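Local coordinates for alcohol dehydrogenase superfamily protein (Novosphingobium aromaticivorans, PDB 3GAZ) that is probably an NADP-dependent oxidoreductase of the medium-chain alcohol dehydrogenase superfamily, its substrate and physiological reaction not established, at residues Ile168-Leu172 / Tyr189-Ala195; Arg300-Phe306 / Pro325-Ile331. All coordinates share one frame; numbering follows the deposited sequence.

Following the chain from its N terminus, contact 1 comes first: helix 162-173 leads through strand 177-182 into helix 184-193, and the segments 168-172 and 189-195 meet to close this helix-strand-helix passage of the Rossmann-type nucleotide-binding domain. Contact 2 opens only after contact 1 has closed, so the two follow in series, neither nested nor crossed. It joins the ends of the excursion through strand 306-307 and helix 311-319, as the chain returns from the parallel sheet to the GroES-like part. The centres of contact 1 and contact 2 lie about 19 Å apart. Even so, they touch through Tyr189 and Arg300, a cation-pi pair.

Contact 1: residues Ile168-Leu172 / Tyr189-Ala195; sequences IQIAL and YVRDLGA
Leu193 fills the middle of an apolar seam between two helices of the nucleotide-binding domain, with its two methyl groups shared between neighbouring residues of the facing helix. Leu193 CD1 lies 3.9 Å from Ile168 CG2. On the other branch, Leu193 CD2 packs 3.7 Å from Gln169 CD. Ile168 spreads both branches over the seam: its CG2, anti to the backbone N, also meets Ala195 CB at 3.8 Å, and its longer branch carries CD1 to Val190 CG1 at 3.9 Å. The two branches of Ile168 let one residue meet Val190 and Ala195 at once, and the small Ala195 leaves room for its CG2.

Polar groups border this core. Gln169 lays CG and its amide group against Leu193 CD2, while the amide's polar atoms are satisfied outside the two segments, OE1 accepting from Ala298 N and NE2 donating to His165 O. Leu172 touches backbone instead, its CD1 resting 3.4 Å from Leu193 O and its CD2 3.7 Å from Gly194 O. Gly194 ends the helix in a Schellman motif with positive phi (110°), a conformation that suits glycine.

The axes run 11.2 Å apart at -23°, nearly parallel, as expected for successive helices on one side of a Rossmann sheet. Strand 177-182 receives Ile168 and Val190 on Ala180, and Leu172 on Val178, while Ile170 turns to helix 132-145.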
loop_
_atom_site.group_PDB
_atom_site.type_symbol
_atom_site.label_atom_id
_atom_site.label_comp_id
_atom_site.label_asym_id
_atom_site.label_seq_id
_atom_site.Cartn_x
_atom_site.Cartn_y
_atom_site.Cartn_z
ATOM N N ILE A 168 -20.193 -3.071 -22.965
ATOM C CA ILE A 168 -21.256 -3.161 -23.967
ATOM C C ILE A 168 -22.505 -2.422 -23.495
ATOM O O ILE A 168 -23.091 -1.631 -24.233
ATOM C CB ILE A 168 -21.672 -4.630 -24.229
ATOM C CG1 ILE A 168 -20.593 -5.352 -25.038
ATOM C CG2 ILE A 168 -23.027 -4.667 -24.941
ATOM C CD1 ILE A 168 -20.883 -6.821 -25.256
ATOM N N GLN A 169 -22.906 -2.690 -22.257
ATOM C CA GLN A 169 -24.106 -2.086 -21.699
ATOM C C GLN A 169 -23.990 -0.586 -21.469
ATOM O O GLN A 169 -24.971 0.141 -21.624
ATOM C CB GLN A 169 -24.493 -2.816 -20.408
ATOM C CG GLN A 169 -24.782 -4.300 -20.647
ATOM C CD GLN A 169 -25.113 -5.062 -19.379
ATOM O OE1 GLN A 169 -26.178 -4.886 -18.796
ATOM N NE2 GLN A 169 -24.187 -5.911 -18.940
ATOM N N ILE A 170 -22.800 -0.120 -21.097
ATOM C CA ILE A 170 -22.596 1.312 -20.884
ATOM C C ILE A 170 -22.717 2.014 -22.235
ATOM O O ILE A 170 -23.447 2.997 -22.371
ATOM C CB ILE A 170 -21.195 1.613 -20.281
ATOM C CG1 ILE A 170 -21.149 1.169 -18.817
ATOM C CG2 ILE A 170 -20.879 3.108 -20.386
ATOM C CD1 ILE A 170 -19.794 1.349 -18.163
ATOM N N ALA A 171 -22.009 1.490 -23.231
ATOM C CA ALA A 171 -22.023 2.061 -24.575
ATOM C C ALA A 171 -23.440 2.129 -25.145
ATOM O O ALA A 171 -23.838 3.145 -25.702
ATOM C CB ALA A 171 -21.124 1.241 -25.499
ATOM N N LEU A 172 -24.195 1.043 -25.009
ATOM C CA LEU A 172 -25.564 1.006 -25.517
ATOM C C LEU A 172 -26.425 2.061 -24.837
ATOM O O LEU A 172 -27.170 2.786 -25.497
ATOM C CB LEU A 172 -26.175 -0.385 -25.302
ATOM C CG LEU A 172 -25.667 -1.472 -26.251
ATOM C CD1 LEU A 172 -26.080 -2.849 -25.751
ATOM C CD2 LEU A 172 -26.219 -1.207 -27.658
ATOM N N TYR A 189 -24.918 -14.569 -25.713
ATOM C CA TYR A 189 -25.041 -13.657 -24.586
ATOM C C TYR A 189 -24.899 -12.208 -25.056
ATOM O O TYR A 189 -25.686 -11.342 -24.669
ATOM C CB TYR A 189 -23.969 -13.970 -23.535
ATOM C CG TYR A 189 -23.857 -12.911 -22.464
ATOM C CD1 TYR A 189 -24.820 -12.795 -21.463
ATOM C CD2 TYR A 189 -22.819 -11.981 -22.490
ATOM C CE1 TYR A 189 -24.757 -11.773 -20.513
ATOM C CE2 TYR A 189 -22.746 -10.953 -21.548
ATOM C CZ TYR A 189 -23.716 -10.854 -20.565
ATOM O OH TYR A 189 -23.655 -9.833 -19.643
ATOM N N VAL A 190 -23.895 -11.952 -25.890
ATOM C CA VAL A 190 -23.653 -10.608 -26.418
ATOM C C VAL A 190 -24.841 -10.125 -27.246
ATOM O O VAL A 190 -25.254 -8.966 -27.145
ATOM C CB VAL A 190 -22.373 -10.573 -27.287
ATOM C CG1 VAL A 190 -22.249 -9.229 -27.999
ATOM C CG2 VAL A 190 -21.159 -10.809 -26.405
ATOM N N ARG A 191 -25.390 -11.021 -28.059
ATOM C CA ARG A 191 -26.542 -10.687 -28.890
ATOM C C ARG A 191 -27.689 -10.257 -27.978
ATOM O O ARG A 191 -28.344 -9.244 -28.225
ATOM C CB ARG A 191 -26.963 -11.907 -29.715
ATOM C CG ARG A 191 -28.086 -11.648 -30.712
ATOM C CD ARG A 191 -28.658 -12.965 -31.226
ATOM N NE ARG A 191 -29.317 -13.720 -30.158
ATOM C CZ ARG A 191 -30.455 -13.352 -29.575
ATOM N NH1 ARG A 191 -31.069 -12.238 -29.955
ATOM N NH2 ARG A 191 -30.984 -14.092 -28.608
ATOM N N ASP A 192 -27.915 -11.032 -26.919
ATOM C CA ASP A 192 -28.973 -10.748 -25.950
ATOM C C ASP A 192 -28.874 -9.350 -25.352
ATOM O O ASP A 192 -29.890 -8.684 -25.152
ATOM C CB ASP A 192 -28.949 -11.780 -24.821
ATOM C CG ASP A 192 -30.026 -12.833 -24.972
ATOM O OD1 ASP A 192 -31.219 -12.485 -24.827
ATOM O OD2 ASP A 192 -29.684 -14.006 -25.235
ATOM N N LEU A 193 -27.655 -8.910 -25.054
ATOM C CA LEU A 193 -27.455 -7.578 -24.481
ATOM C C LEU A 193 -27.902 -6.469 -25.427
ATOM O O LEU A 193 -28.176 -5.353 -24.993
ATOM C CB LEU A 193 -25.983 -7.362 -24.110
ATOM C CG LEU A 193 -25.462 -8.080 -22.863
ATOM C CD1 LEU A 193 -23.994 -7.722 -22.654
ATOM C CD2 LEU A 193 -26.290 -7.677 -21.643
ATOM N N GLY A 194 -27.975 -6.778 -26.719
ATOM C CA GLY A 194 -28.391 -5.783 -27.691
ATOM C C GLY A 194 -27.262 -5.322 -28.597
ATOM O O GLY A 194 -27.385 -4.323 -29.307
ATOM N N ALA A 195 -26.151 -6.048 -28.564
ATOM C CA ALA A 195 -24.999 -5.714 -29.389
ATOM C C ALA A 195 -24.903 -6.706 -30.537
ATOM O O ALA A 195 -25.431 -7.816 -30.451
ATOM C CB ALA A 195 -23.732 -5.764 -28.551
#

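Contact 2: residues Arg300-Phe306 / Pro325-Ile331; sequences RLDPRTF and PRQRGKI
End-on, NH1 and NH2 of Arg304 converge on Pro325 O, each at 3.0 Å and from the same face of that carbonyl. Side-on, the same guanidinium grips Asp302, giving NE to Asp302 OD1 (2.9 Å) and NH2 to Asp302 OD2 (2.8 Å). Both carboxylate oxygens lie near the guanidinium plane, but both nitrogens come in well out of the carboxylate plane, NH2 from above it. Arginine suits this place because its one flat group can serve two acceptors along different edges.

The carboxylate is held in turn by backbone. With CG anti to its own N (chi1 -175°), Asp302 directs the anti lone pair of OD2 to Arg328 N at 3.0 Å, while OD1 uses its anti lone pair for Arg304 N, making an Asx turn. Replacing Asp302 by an alanine would probably leave Arg328 N and the NE of Arg304 without their acceptor and the arginine's charge without its mate, so that the guanidinium is less firmly fixed in its turn toward Pro325 O.

Beside the carboxylate, Ile331 lies alongside and pointing the same way, CD1 3.6 Å from Asp302 CB, and its CG2 approaches the Phe306 ring obliquely. Arg300 runs extended past Gly329, where a side chain would clash with Arg300 O. That oxygen accepts from Lys330 N (2.7 Å), and Lys330 O accepts from Asp302 N, the two bonds that make a single beta bridge of Leu301 with Lys330.

Helix 311-319 backs Phe306 and Ile331, helix 125-129 meets Leu301, and the segments continue into the parallel strands 306-307 and 332-334.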
loop_
_atom_site.group_PDB
_atom_site.type_symbol
_atom_site.label_atom_id
_atom_site.label_comp_id
_atom_site.label_asym_id
_atom_site.label_seq_id
_atom_site.Cartn_x
_atom_site.Cartn_y
_atom_site.Cartn_z
ATOM N N ARG A 300 -22.997 -9.942 -15.320
ATOM C CA ARG A 300 -23.039 -11.341 -15.710
ATOM C C ARG A 300 -22.461 -12.087 -14.515
ATOM O O ARG A 300 -21.268 -11.991 -14.226
ATOM C CB ARG A 300 -22.188 -11.593 -16.960
ATOM C CG ARG A 300 -22.507 -12.921 -17.633
ATOM C CD ARG A 300 -21.600 -13.208 -18.817
ATOM N NE ARG A 300 -22.054 -14.382 -19.555
ATOM C CZ ARG A 300 -21.360 -14.977 -20.520
ATOM N NH1 ARG A 300 -20.164 -14.510 -20.866
ATOM N NH2 ARG A 300 -21.867 -16.033 -21.148
ATOM N N LEU A 301 -23.318 -12.825 -13.818
ATOM C CA LEU A 301 -22.914 -13.552 -12.626
ATOM C C LEU A 301 -22.989 -15.067 -12.784
ATOM O O LEU A 301 -24.054 -15.613 -13.072
ATOM C CB LEU A 301 -23.802 -13.109 -11.457
ATOM C CG LEU A 301 -23.652 -13.776 -10.091
ATOM C CD1 LEU A 301 -22.266 -13.496 -9.528
ATOM C CD2 LEU A 301 -24.717 -13.238 -9.156
ATOM N N ASP A 302 -21.855 -15.741 -12.602
ATOM C CA ASP A 302 -21.821 -17.201 -12.702
ATOM C C ASP A 302 -22.700 -17.701 -11.545
ATOM O O ASP A 302 -22.537 -17.265 -10.403
ATOM C CB ASP A 302 -20.378 -17.700 -12.564
ATOM C CG ASP A 302 -20.248 -19.199 -12.772
ATOM O OD1 ASP A 302 -20.812 -19.967 -11.964
ATOM O OD2 ASP A 302 -19.575 -19.610 -13.744
ATOM N N PRO A 303 -23.649 -18.611 -11.833
ATOM C CA PRO A 303 -24.585 -19.186 -10.853
ATOM C C PRO A 303 -23.952 -19.882 -9.656
ATOM O O PRO A 303 -24.583 -20.012 -8.610
ATOM C CB PRO A 303 -25.416 -20.166 -11.689
ATOM C CG PRO A 303 -25.261 -19.673 -13.097
ATOM C CD PRO A 303 -23.823 -19.251 -13.148
ATOM N N ARG A 304 -22.715 -20.340 -9.809
ATOM C CA ARG A 304 -22.020 -21.030 -8.729
ATOM C C ARG A 304 -21.809 -20.156 -7.493
ATOM O O ARG A 304 -21.567 -18.954 -7.606
ATOM C CB ARG A 304 -20.671 -21.552 -9.225
ATOM C CG ARG A 304 -20.779 -22.813 -10.072
ATOM C CD ARG A 304 -19.440 -23.203 -10.659
ATOM N NE ARG A 304 -19.021 -22.290 -11.719
ATOM C CZ ARG A 304 -17.899 -22.424 -12.421
ATOM N NH1 ARG A 304 -17.074 -23.432 -12.171
ATOM N NH2 ARG A 304 -17.609 -21.559 -13.387
ATOM N N THR A 305 -21.906 -20.770 -6.314
ATOM C CA THR A 305 -21.709 -20.051 -5.058
ATOM C C THR A 305 -20.510 -20.614 -4.300
ATOM O O THR A 305 -20.153 -21.789 -4.458
ATOM C CB THR A 305 -22.965 -20.120 -4.158
ATOM O OG1 THR A 305 -23.354 -21.487 -3.968
ATOM C CG2 THR A 305 -24.118 -19.352 -4.798
ATOM N N PHE A 306 -19.889 -19.761 -3.483
ATOM C CA PHE A 306 -18.713 -20.127 -2.701
ATOM C C PHE A 306 -18.733 -19.384 -1.368
ATOM O O PHE A 306 -18.892 -18.163 -1.330
ATOM C CB PHE A 306 -17.436 -19.749 -3.466
ATOM C CG PHE A 306 -17.348 -20.353 -4.837
ATOM C CD1 PHE A 306 -16.700 -21.569 -5.041
ATOM C CD2 PHE A 306 -17.946 -19.721 -5.922
ATOM C CE1 PHE A 306 -16.651 -22.151 -6.309
ATOM C CE2 PHE A 306 -17.906 -20.294 -7.192
ATOM C CZ PHE A 306 -17.254 -21.516 -7.386
ATOM N N PRO A 325 -14.832 -25.854 -14.612
ATOM C CA PRO A 325 -15.199 -25.018 -15.760
ATOM C C PRO A 325 -14.935 -23.540 -15.497
ATOM O O PRO A 325 -15.160 -23.055 -14.391
ATOM C CB PRO A 325 -16.685 -25.312 -15.941
ATOM C CG PRO A 325 -16.808 -26.723 -15.449
ATOM C CD PRO A 325 -15.966 -26.698 -14.199
ATOM N N ARG A 326 -14.459 -22.832 -16.514
ATOM C CA ARG A 326 -14.168 -21.411 -16.384
ATOM C C ARG A 326 -15.442 -20.622 -16.080
ATOM O O ARG A 326 -16.540 -21.008 -16.488
ATOM C CB ARG A 326 -13.535 -20.874 -17.675
ATOM C CG ARG A 326 -13.153 -19.397 -17.613
ATOM C CD ARG A 326 -11.649 -19.202 -17.515
ATOM N NE ARG A 326 -11.292 -17.841 -17.123
ATOM C CZ ARG A 326 -10.044 -17.379 -17.061
ATOM N NH1 ARG A 326 -9.023 -18.168 -17.375
ATOM N NH2 ARG A 326 -9.815 -16.131 -16.668
ATOM N N GLN A 327 -15.288 -19.510 -15.370
ATOM C CA GLN A 327 -16.430 -18.680 -15.028
ATOM C C GLN A 327 -17.181 -18.222 -16.270
ATOM O O GLN A 327 -16.580 -17.914 -17.298
ATOM C CB GLN A 327 -15.986 -17.444 -14.228
ATOM C CG GLN A 327 -14.884 -16.612 -14.896
ATOM C CD GLN A 327 -14.604 -15.299 -14.166
ATOM O OE1 GLN A 327 -14.770 -15.196 -12.949
ATOM N NE2 GLN A 327 -14.160 -14.295 -14.911
ATOM N N ARG A 328 -18.504 -18.201 -16.166
ATOM C CA ARG A 328 -19.365 -17.732 -17.244
ATOM C C ARG A 328 -20.010 -16.537 -16.571
ATOM O O ARG A 328 -21.066 -16.633 -15.948
ATOM C CB ARG A 328 -20.392 -18.802 -17.617
ATOM C CG ARG A 328 -19.747 -20.077 -18.166
ATOM C CD ARG A 328 -20.777 -21.108 -18.634
ATOM N NE ARG A 328 -21.760 -21.409 -17.596
ATOM C CZ ARG A 328 -22.849 -20.682 -17.360
ATOM N NH1 ARG A 328 -23.112 -19.606 -18.094
ATOM N NH2 ARG A 328 -23.668 -21.018 -16.378
ATOM N N GLY A 329 -19.337 -15.402 -16.701
ATOM C CA GLY A 329 -19.771 -14.202 -16.028
ATOM C C GLY A 329 -18.745 -14.152 -14.907
ATOM O O GLY A 329 -17.725 -14.832 -14.999
ATOM N N LYS A 330 -18.988 -13.391 -13.849
ATOM C CA LYS A 330 -18.006 -13.315 -12.777
ATOM C C LYS A 330 -18.368 -14.170 -11.561
ATOM O O LYS A 330 -19.509 -14.604 -11.408
ATOM C CB LYS A 330 -17.786 -11.844 -12.388
ATOM C CG LYS A 330 -17.165 -11.016 -13.525
ATOM C CD LYS A 330 -16.977 -9.541 -13.164
ATOM C CE LYS A 330 -16.127 -9.367 -11.906
ATOM N NZ LYS A 330 -14.782 -9.988 -12.042
ATOM N N ILE A 331 -17.373 -14.417 -10.712
ATOM C CA ILE A 331 -17.543 -15.229 -9.515
ATOM C C ILE A 331 -17.635 -14.363 -8.266
ATOM O O ILE A 331 -16.806 -13.475 -8.053
ATOM C CB ILE A 331 -16.347 -16.197 -9.322
ATOM C CG1 ILE A 331 -16.227 -17.139 -10.521
ATOM C CG2 ILE A 331 -16.514 -16.977 -8.021
ATOM C CD1 ILE A 331 -17.367 -18.136 -10.656
HETATM O O HOH W 1 -23.710 -16.326 -16.031
#